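Local coordinates for protein cAMP factor (Mobiluncus curtisii, PDB 6JLC) that probably acts as a secreted pore-forming toxin that contributes to co-haemolysis of red blood cells in the CAMP reaction, at residues L77-E80 and I81-V85; D16-N19 and A20-T24; I117-T120 and V121-N125; T64-P68 and D69-A73. All coordinates share one frame; numbering follows the deposited sequence.

Contact 1. Residues L77-E80 and I81-V85; sequences LIVE and IGLTV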
loop_
_atom_site.group_PDB
_atom_site.type_symbol
_atom_site.label_atom_id
_atom_site.label_comp_id
_atom_site.label_asym_id
_atom_site.label_seq_id
_atom_site.Cartn_x
_atom_site.Cartn_y
_atom_site.Cartn_z
ATOM N N LEU A 77 -0.585 -12.069 12.965
ATOM C CA LEU A 77 -1.518 -11.782 11.874
ATOM C C LEU A 77 -1.378 -10.339 11.377
ATOM O O LEU A 77 -1.408 -10.088 10.164
ATOM C CB LEU A 77 -2.955 -12.079 12.311
ATOM C CG LEU A 77 -4.065 -11.865 11.262
ATOM C CD1 LEU A 77 -3.783 -12.597 9.946
ATOM C CD2 LEU A 77 -5.399 -12.354 11.840
ATOM N N ILE A 78 -1.215 -9.375 12.289
ATOM C CA ILE A 78 -0.981 -8.005 11.838
ATOM C C ILE A 78 0.286 -7.931 10.995
ATOM O O ILE A 78 0.303 -7.289 9.937
ATOM C CB ILE A 78 -0.941 -7.039 13.037
ATOM C CG1 ILE A 78 -2.353 -6.942 13.628
ATOM C CG2 ILE A 78 -0.477 -5.657 12.590
ATOM C CD1 ILE A 78 -2.530 -5.907 14.700
ATOM N N VAL A 79 1.353 -8.619 11.421
ATOM C CA VAL A 79 2.586 -8.616 10.637
ATOM C C VAL A 79 2.335 -9.209 9.260
ATOM O O VAL A 79 2.805 -8.689 8.242
ATOM C CB VAL A 79 3.697 -9.370 11.394
ATOM C CG1 VAL A 79 4.878 -9.681 10.478
ATOM C CG2 VAL A 79 4.123 -8.558 12.619
ATOM N N GLU A 80 1.557 -10.294 9.209
ATOM C CA GLU A 80 1.271 -10.956 7.942
ATOM C C GLU A 80 0.447 -10.069 7.025
ATOM O O GLU A 80 0.642 -10.087 5.803
ATOM C CB GLU A 80 0.524 -12.267 8.191
ATOM C CG GLU A 80 0.553 -13.203 6.980
ATOM C CD GLU A 80 1.946 -13.765 6.751
ATOM O OE1 GLU A 80 2.683 -13.911 7.749
ATOM O OE2 GLU A 80 2.298 -14.070 5.591
ATOM N N ILE A 81 -0.518 -9.337 7.587
ATOM C CA ILE A 81 -1.289 -8.405 6.772
ATOM C C ILE A 81 -0.357 -7.376 6.149
ATOM O O ILE A 81 -0.439 -7.075 4.950
ATOM C CB ILE A 81 -2.383 -7.733 7.616
ATOM C CG1 ILE A 81 -3.452 -8.759 8.042
ATOM C CG2 ILE A 81 -3.029 -6.599 6.829
ATOM C CD1 ILE A 81 -4.346 -8.239 9.129
ATOM N N GLY A 82 0.558 -6.827 6.950
ATOM C CA GLY A 82 1.546 -5.903 6.404
ATOM C C GLY A 82 2.368 -6.518 5.281
ATOM O O GLY A 82 2.527 -5.922 4.212
ATOM N N LEU A 83 2.898 -7.724 5.517
ATOM C CA LEU A 83 3.711 -8.374 4.489
ATOM C C LEU A 83 2.912 -8.604 3.218
ATOM O O LEU A 83 3.438 -8.446 2.107
ATOM C CB LEU A 83 4.255 -9.710 4.995
ATOM C CG LEU A 83 5.210 -9.707 6.176
ATOM C CD1 LEU A 83 5.451 -11.147 6.650
ATOM C CD2 LEU A 83 6.520 -9.015 5.780
ATOM N N THR A 84 1.648 -9.011 3.363
ATOM C CA THR A 84 0.846 -9.378 2.200
ATOM C C THR A 84 0.553 -8.158 1.332
ATOM O O THR A 84 0.662 -8.212 0.097
ATOM C CB THR A 84 -0.460 -10.047 2.663
ATOM O OG1 THR A 84 -0.149 -11.197 3.471
ATOM C CG2 THR A 84 -1.275 -10.500 1.459
ATOM N N VAL A 85 0.131 -7.063 1.964
ATOM C CA VAL A 85 -0.201 -5.853 1.227
ATOM C C VAL A 85 1.052 -5.280 0.572
ATOM O O VAL A 85 1.006 -4.789 -0.560
ATOM C CB VAL A 85 -0.879 -4.840 2.169
ATOM C CG1 VAL A 85 -1.037 -3.481 1.498
ATOM C CG2 VAL A 85 -2.255 -5.364 2.627
HETATM O O HOH W 1 1.046 -13.767 3.049
#
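T84 and E80, one helical turn apart, meet with their side chains slanted across each other. T84 OG1 donates to E80 O at 2.7 Å from above the carbonyl plane, 36° out of it, while T84 N reaches the same oxygen at 2.9 Å from the opposite face, so two donors of one residue grip a single backbone acceptor. The torsion that allows this sets OG1 beside its own backbone N (chi1 -57°), which turns the hydroxyl back toward the preceding turn. A water donates to both T84 OG1 and E80 OE2, the latter at 2.8 Å, and so ties the hydroxyl to the carboxylate. The E80 chain bends at chi2 (70°), and OE2 also forms a salt bridge with R132 on helix 121-139. The E80-T84 and V79-L83 pairs are i to i+4 relations inside helix 68-91, whose regular backbone bonds include L83 N to V79 O; this helix is packed against four others in an all-helical bundle, and most of the touching residues are buried. V79 and L83 lie side by side and point the same way, their closest carbons CG1 and CD1 4.1 Å apart. On another face L77 CG stands 4.2 Å from I81 CD1, with L77 also packed on helices 97-114 and 121-139, whereas I78 and I81 both meet L44 of helix 41-59.

Contact 2. Residues D16-N19 and A20-T24; sequences DDIN and AAVET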
loop_
_atom_site.group_PDB
_atom_site.type_symbol
_atom_site.label_atom_id
_atom_site.label_comp_id
_atom_site.label_asym_id
_atom_site.label_seq_id
_atom_site.Cartn_x
_atom_site.Cartn_y
_atom_site.Cartn_z
ATOM N N ASP A 16 7.449 -3.657 18.463
ATOM C CA ASP A 16 8.235 -3.112 17.361
ATOM C C ASP A 16 7.777 -3.685 16.025
ATOM O O ASP A 16 7.702 -2.957 15.025
ATOM C CB ASP A 16 9.726 -3.402 17.561
ATOM C CG ASP A 16 10.307 -2.732 18.805
ATOM O OD1 ASP A 16 9.662 -1.821 19.369
ATOM O OD2 ASP A 16 11.416 -3.133 19.222
ATOM N N ASP A 17 7.501 -4.998 15.984
ATOM C CA ASP A 17 7.071 -5.630 14.735
ATOM C C ASP A 17 5.722 -5.100 14.290
ATOM O O ASP A 17 5.491 -4.892 13.089
ATOM C CB ASP A 17 6.990 -7.152 14.891
ATOM C CG ASP A 17 8.347 -7.791 15.135
ATOM O OD1 ASP A 17 9.374 -7.123 14.880
ATOM O OD2 ASP A 17 8.373 -8.953 15.588
ATOM N N ILE A 18 4.816 -4.890 15.241
ATOM C CA ILE A 18 3.506 -4.343 14.907
ATOM C C ILE A 18 3.651 -2.926 14.364
ATOM O O ILE A 18 3.080 -2.577 13.325
ATOM C CB ILE A 18 2.584 -4.382 16.136
ATOM C CG1 ILE A 18 2.262 -5.836 16.502
ATOM C CG2 ILE A 18 1.317 -3.591 15.861
ATOM C CD1 ILE A 18 1.764 -5.995 17.915
ATOM N N ASN A 19 4.438 -2.093 15.048
ATOM C CA ASN A 19 4.581 -0.708 14.599
ATOM C C ASN A 19 5.224 -0.630 13.216
ATOM O O ASN A 19 4.820 0.192 12.381
ATOM C CB ASN A 19 5.374 0.097 15.625
ATOM C CG ASN A 19 4.577 0.356 16.892
ATOM O OD1 ASN A 19 3.348 0.426 16.858
ATOM N ND2 ASN A 19 5.271 0.502 18.014
ATOM N N ALA A 20 6.202 -1.496 12.939
ATOM C CA ALA A 20 6.783 -1.544 11.599
ATOM C C ALA A 20 5.749 -1.957 10.553
ATOM O O ALA A 20 5.728 -1.406 9.446
ATOM C CB ALA A 20 7.980 -2.491 11.572
ATOM N N ALA A 21 4.895 -2.938 10.873
ATOM C CA ALA A 21 3.839 -3.320 9.941
ATOM C C ALA A 21 2.892 -2.157 9.693
ATOM O O ALA A 21 2.492 -1.899 8.553
ATOM C CB ALA A 21 3.062 -4.526 10.477
ATOM N N VAL A 22 2.530 -1.432 10.751
ATOM C CA VAL A 22 1.580 -0.335 10.593
ATOM C C VAL A 22 2.186 0.788 9.752
ATOM O O VAL A 22 1.497 1.398 8.926
ATOM C CB VAL A 22 1.099 0.155 11.970
ATOM C CG1 VAL A 22 0.261 1.429 11.835
ATOM C CG2 VAL A 22 0.266 -0.950 12.657
ATOM N N GLU A 23 3.481 1.059 9.906
ATOM C CA GLU A 23 4.062 2.125 9.090
ATOM C C GLU A 23 4.100 1.734 7.616
ATOM O O GLU A 23 3.828 2.567 6.746
ATOM C CB GLU A 23 5.443 2.534 9.611
ATOM C CG GLU A 23 5.384 2.910 11.089
ATOM C CD GLU A 23 6.747 3.119 11.742
ATOM O OE1 GLU A 23 7.772 3.030 11.029
ATOM O OE2 GLU A 23 6.785 3.361 12.977
ATOM N N THR A 24 4.398 0.463 7.331
ATOM C CA THR A 24 4.349 -0.001 5.947
ATOM C C THR A 24 2.951 0.176 5.370
ATOM O O THR A 24 2.781 0.668 4.247
ATOM C CB THR A 24 4.785 -1.466 5.867
ATOM O OG1 THR A 24 6.158 -1.579 6.254
ATOM C CG2 THR A 24 4.622 -1.991 4.450
#
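I18 and V22 form the apolar, well-packed face of this turn of helix 8-31: their CG2 methyls are 4.3 Å apart, and V22 CG2 also lies 3.3 Å from I18 O. The V22 methyl is placed there by a first torsion that sets CG1 anti to the backbone N (chi1 172°) and leaves CG2 beside that N, facing back along the helix. Under this pair the V22 N to I18 O bond, 2.9 Å long, runs nearly along the C=O axis. The neighbouring A21 N to D17 O bond is less aligned, with the donor tilted 28° from the carbonyl plane, yet both belong to the same unbroken i to i+4 series. A21, buried beside I18, presents only a methyl, and its CB lies 3.5 Å from I18 O.

The other side of the helix is looser and faces solvent. D16, A20 and E23 are exposed there and N19 partly so, while D17 is exposed but sits at the flank, against V79. The contact between N19 and E23 is mainly one of side chain with backbone: a chi1 of -54° lays E23 CG beside its own backbone N and back over N19 O, 3.1 Å away, while the carboxylate oxygen OE2 stays 4.4 Å from N19 CB. D16 OD1 accepts a hydrogen bond from Q12, one turn earlier on the same helix. This division of faces is that of an amphipathic helix: I18 packs on L51, T52 and L55 and V22 on A48, all of helix 41-59, while D17 meets V79 and I18 meets T75, both of helix 68-91.

Contact 3. Residues I117-T120 and V121-N125; sequences IGAT and VYQLN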
loop_
_atom_site.group_PDB
_atom_site.type_symbol
_atom_site.label_atom_id
_atom_site.label_comp_id
_atom_site.label_asym_id
_atom_site.label_seq_id
_atom_site.Cartn_x
_atom_site.Cartn_y
_atom_site.Cartn_z
ATOM N N ILE A 117 -13.416 -9.581 19.083
ATOM C CA ILE A 117 -13.214 -9.954 20.479
ATOM C C ILE A 117 -13.436 -11.444 20.734
ATOM O O ILE A 117 -13.025 -11.949 21.782
ATOM C CB ILE A 117 -14.104 -9.107 21.410
ATOM C CG1 ILE A 117 -15.564 -9.190 20.949
ATOM C CG2 ILE A 117 -13.578 -7.668 21.453
ATOM C CD1 ILE A 117 -16.537 -9.357 22.056
ATOM N N GLY A 118 -14.041 -12.171 19.794
ATOM C CA GLY A 118 -14.185 -13.611 19.925
ATOM C C GLY A 118 -13.151 -14.449 19.190
ATOM O O GLY A 118 -13.261 -15.678 19.184
ATOM N N ALA A 119 -12.158 -13.828 18.554
ATOM C CA ALA A 119 -11.188 -14.572 17.753
ATOM C C ALA A 119 -10.435 -15.592 18.601
ATOM O O ALA A 119 -10.064 -15.315 19.749
ATOM C CB ALA A 119 -10.182 -13.605 17.103
ATOM N N THR A 120 -10.206 -16.774 18.030
ATOM C CA THR A 120 -9.406 -17.820 18.653
ATOM C C THR A 120 -8.030 -17.902 18.004
ATOM O O THR A 120 -7.802 -17.379 16.909
ATOM C CB THR A 120 -10.087 -19.183 18.542
ATOM O OG1 THR A 120 -10.127 -19.591 17.166
ATOM C CG2 THR A 120 -11.501 -19.139 19.118
ATOM N N VAL A 121 -7.106 -18.578 18.703
ATOM C CA VAL A 121 -5.790 -18.852 18.128
ATOM C C VAL A 121 -5.924 -19.581 16.800
ATOM O O VAL A 121 -5.240 -19.251 15.825
ATOM C CB VAL A 121 -4.925 -19.650 19.122
ATOM C CG1 VAL A 121 -3.644 -20.123 18.452
ATOM C CG2 VAL A 121 -4.591 -18.775 20.323
ATOM N N TYR A 122 -6.790 -20.598 16.743
ATOM C CA TYR A 122 -6.972 -21.342 15.498
ATOM C C TYR A 122 -7.411 -20.420 14.366
ATOM O O TYR A 122 -6.896 -20.514 13.244
ATOM C CB TYR A 122 -8.000 -22.467 15.695
ATOM C CG TYR A 122 -7.562 -23.573 16.632
ATOM C CD1 TYR A 122 -6.220 -23.796 16.897
ATOM C CD2 TYR A 122 -8.498 -24.414 17.237
ATOM C CE1 TYR A 122 -5.812 -24.810 17.742
ATOM C CE2 TYR A 122 -8.098 -25.434 18.085
ATOM C CZ TYR A 122 -6.751 -25.627 18.329
ATOM O OH TYR A 122 -6.331 -26.634 19.170
ATOM N N GLN A 123 -8.363 -19.523 14.642
ATOM C CA GLN A 123 -8.899 -18.664 13.594
ATOM C C GLN A 123 -7.854 -17.671 13.116
ATOM O O GLN A 123 -7.718 -17.427 11.910
ATOM C CB GLN A 123 -10.130 -17.918 14.102
ATOM C CG GLN A 123 -11.316 -18.825 14.350
ATOM C CD GLN A 123 -12.436 -18.111 15.070
ATOM O OE1 GLN A 123 -12.208 -17.154 15.820
ATOM N NE2 GLN A 123 -13.667 -18.587 14.855
ATOM N N LEU A 124 -7.118 -17.077 14.058
ATOM C CA LEU A 124 -6.079 -16.128 13.687
ATOM C C LEU A 124 -4.979 -16.810 12.887
ATOM O O LEU A 124 -4.479 -16.254 11.897
ATOM C CB LEU A 124 -5.514 -15.469 14.950
ATOM C CG LEU A 124 -6.531 -14.677 15.776
ATOM C CD1 LEU A 124 -5.988 -14.418 17.166
ATOM C CD2 LEU A 124 -6.896 -13.352 15.102
ATOM N N ASN A 125 -4.566 -18.009 13.311
ATOM C CA ASN A 125 -3.563 -18.747 12.556
ATOM C C ASN A 125 -4.098 -19.143 11.184
ATOM O O ASN A 125 -3.358 -19.128 10.191
ATOM C CB ASN A 125 -3.121 -19.994 13.332
ATOM C CG ASN A 125 -2.217 -19.654 14.501
ATOM O OD1 ASN A 125 -1.615 -18.582 14.536
ATOM N ND2 ASN A 125 -2.101 -20.570 15.450
#
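A capping box closes the start of helix 121-139, with T120 at the N-cap and Q123 three residues on. T120 OG1 accepts from Q123 N at 3.1 Å, and in return Q123 OE1 accepts from T120 N at 3.0 Å, with an N-H...O angle of 153°. The threonine's first torsion (chi1 67°) sets OG1 between its backbone N and carbonyl carbon, turned to the first helical turn. Q123 runs out extended beyond CG and crosses T120 obliquely, bringing its amide oxygen back over the N-cap backbone; the T120 N-H arrives at OE1 tilted 34° from the amide plane. The main chain adds L124 N to T120 O at 2.9 Å. On the inner side A119 CB touches L124 CD2 at 3.9 Å, an apolar contact across the helix start, between the residue before the N-cap and the fourth residue after it. Both A119 and L124 pack on R74 of helix 68-91, and L124 also meets L70 and L77. Reciprocal bonds joined to an apolar pair at this spacing are typical of a capping box with a hydrophobic staple.

Contact 4. Residues T64-P68 and D69-A73; sequences TLANP and DLIMA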
loop_
_atom_site.group_PDB
_atom_site.type_symbol
_atom_site.label_atom_id
_atom_site.label_comp_id
_atom_site.label_asym_id
_atom_site.label_seq_id
_atom_site.Cartn_x
_atom_site.Cartn_y
_atom_site.Cartn_z
ATOM N N THR A 64 -0.690 -8.599 33.218
ATOM C CA THR A 64 -2.024 -8.685 32.649
ATOM C C THR A 64 -2.387 -10.151 32.455
ATOM O O THR A 64 -1.528 -10.970 32.110
ATOM C CB THR A 64 -2.107 -7.934 31.312
ATOM O OG1 THR A 64 -3.417 -8.089 30.760
ATOM C CG2 THR A 64 -1.077 -8.460 30.297
ATOM N N LEU A 65 -3.651 -10.486 32.690
ATOM C CA LEU A 65 -4.099 -11.861 32.524
ATOM C C LEU A 65 -4.542 -12.170 31.098
ATOM O O LEU A 65 -5.107 -13.242 30.858
ATOM C CB LEU A 65 -5.221 -12.172 33.520
ATOM C CG LEU A 65 -4.777 -12.234 34.990
ATOM C CD1 LEU A 65 -5.851 -12.881 35.851
ATOM C CD2 LEU A 65 -3.437 -12.956 35.155
ATOM N N ALA A 66 -4.279 -11.275 30.148
ATOM C CA ALA A 66 -4.608 -11.538 28.753
ATOM C C ALA A 66 -3.780 -12.707 28.218
ATOM O O ALA A 66 -2.567 -12.783 28.437
ATOM C CB ALA A 66 -4.378 -10.280 27.908
ATOM N N ASN A 67 -4.456 -13.620 27.513
ATOM C CA ASN A 67 -3.869 -14.869 27.024
ATOM C C ASN A 67 -2.669 -14.617 26.106
ATOM O O ASN A 67 -2.830 -13.962 25.063
ATOM C CB ASN A 67 -4.968 -15.661 26.290
ATOM C CG ASN A 67 -4.505 -17.031 25.799
ATOM O OD1 ASN A 67 -3.439 -17.178 25.199
ATOM N ND2 ASN A 67 -5.335 -18.040 26.031
ATOM N N PRO A 68 -1.475 -15.147 26.423
ATOM C CA PRO A 68 -0.292 -14.848 25.588
ATOM C C PRO A 68 -0.321 -15.488 24.209
ATOM O O PRO A 68 0.163 -14.882 23.241
ATOM C CB PRO A 68 0.870 -15.400 26.425
ATOM C CG PRO A 68 0.265 -16.538 27.182
ATOM C CD PRO A 68 -1.159 -16.108 27.497
ATOM N N ASP A 69 -0.825 -16.721 24.087
ATOM C CA ASP A 69 -0.868 -17.346 22.769
ATOM C C ASP A 69 -1.782 -16.561 21.840
ATOM O O ASP A 69 -1.520 -16.454 20.635
ATOM C CB ASP A 69 -1.329 -18.798 22.882
ATOM C CG ASP A 69 -0.309 -19.678 23.568
ATOM O OD1 ASP A 69 0.623 -20.150 22.885
ATOM O OD2 ASP A 69 -0.440 -19.885 24.791
ATOM N N LEU A 70 -2.844 -15.981 22.399
ATOM C CA LEU A 70 -3.768 -15.160 21.626
ATOM C C LEU A 70 -3.128 -13.836 21.225
ATOM O O LEU A 70 -3.248 -13.402 20.074
ATOM C CB LEU A 70 -5.037 -14.926 22.443
ATOM C CG LEU A 70 -6.317 -14.512 21.741
ATOM C CD1 LEU A 70 -6.694 -15.503 20.638
ATOM C CD2 LEU A 70 -7.418 -14.428 22.786
ATOM N N ILE A 71 -2.447 -13.169 22.167
ATOM C CA ILE A 71 -1.818 -11.889 21.843
ATOM C C ILE A 71 -0.770 -12.073 20.750
ATOM O O ILE A 71 -0.630 -11.230 19.852
ATOM C CB ILE A 71 -1.221 -11.244 23.114
ATOM C CG1 ILE A 71 -2.331 -10.791 24.079
ATOM C CG2 ILE A 71 -0.369 -10.036 22.767
ATOM C CD1 ILE A 71 -3.029 -9.468 23.687
ATOM N N MET A 72 -0.021 -13.176 20.798
ATOM C CA MET A 72 1.022 -13.392 19.801
ATOM C C MET A 72 0.429 -13.817 18.459
ATOM O O MET A 72 0.984 -13.486 17.406
ATOM C CB MET A 72 2.033 -14.432 20.298
ATOM C CG MET A 72 2.980 -13.925 21.370
ATOM S SD MET A 72 3.736 -12.330 20.950
ATOM C CE MET A 72 4.584 -12.723 19.422
ATOM N N ALA A 73 -0.679 -14.566 18.472
ATOM C CA ALA A 73 -1.357 -14.877 17.216
ATOM C C ALA A 73 -1.885 -13.603 16.552
ATOM O O ALA A 73 -1.757 -13.435 15.332
ATOM C CB ALA A 73 -2.488 -15.889 17.457
#
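A66, whose N gives a weak 3.4 Å hydrogen bond to T64 OG1 in the approaching loop, sets its CB 4.4 Å from I71 CG1. The two residues, one just before the N-cap of helix 68-91 and the other the fourth after it, hold the positions of a hydrophobic staple, though at this distance the touch is a loose one. Next comes N67, the N-cap residue. Its CG is anti to the backbone N (chi1 -177°), which swings the amide forward along the first turn. There OD1 accepts from L70 N at 3.1 Å with an N-H...O angle of 158°; the donor stands above the amide plane, 49° out of it. D69 N is nearer to OD1, at 2.9 Å, but that bond is strongly bent and therefore weak. The N67 and L70 side chains cross at about a right angle, N67 CB lying 3.9 Å from L70 CB. N67 O in turn accepts from I71 N. P68 follows as the first helical residue, where its lack of an N-H costs no bond of the helix; P68 O takes M72 N at 3.0 Å, continuing the i to i+4 pattern that N67 O and I71 N open. Around this surface turn, I71 lies on L51, S54 and L55 of helix 41-59, while D69 and L70 meet V121, and L70 and A73 meet L124, both on helix 121-139.

Along the chain the order is contact 2, contact 4, contact 1, contact 3, all in the C-terminal part of the protein held in this chain, which belongs to the CAMP factor family. Contacts 4 and 1 both use helix 68-91, one at its start and the other further along, with three residues between them and centres about 19 Å apart. Contact 2, on helix 8-31, lies about 9 Å from contact 1 between centres and touches it through V79 and D17. Contact 3 starts helix 121-139; its centre is about 11 Å from that of contact 4, where L70 CD1 packs on both A119 and L124, and L77 ties it to contact 1. Helix 68-91 is thus joined to helices 8-31 and 121-139, and two capped helix starts meet side by side in the helical bundle.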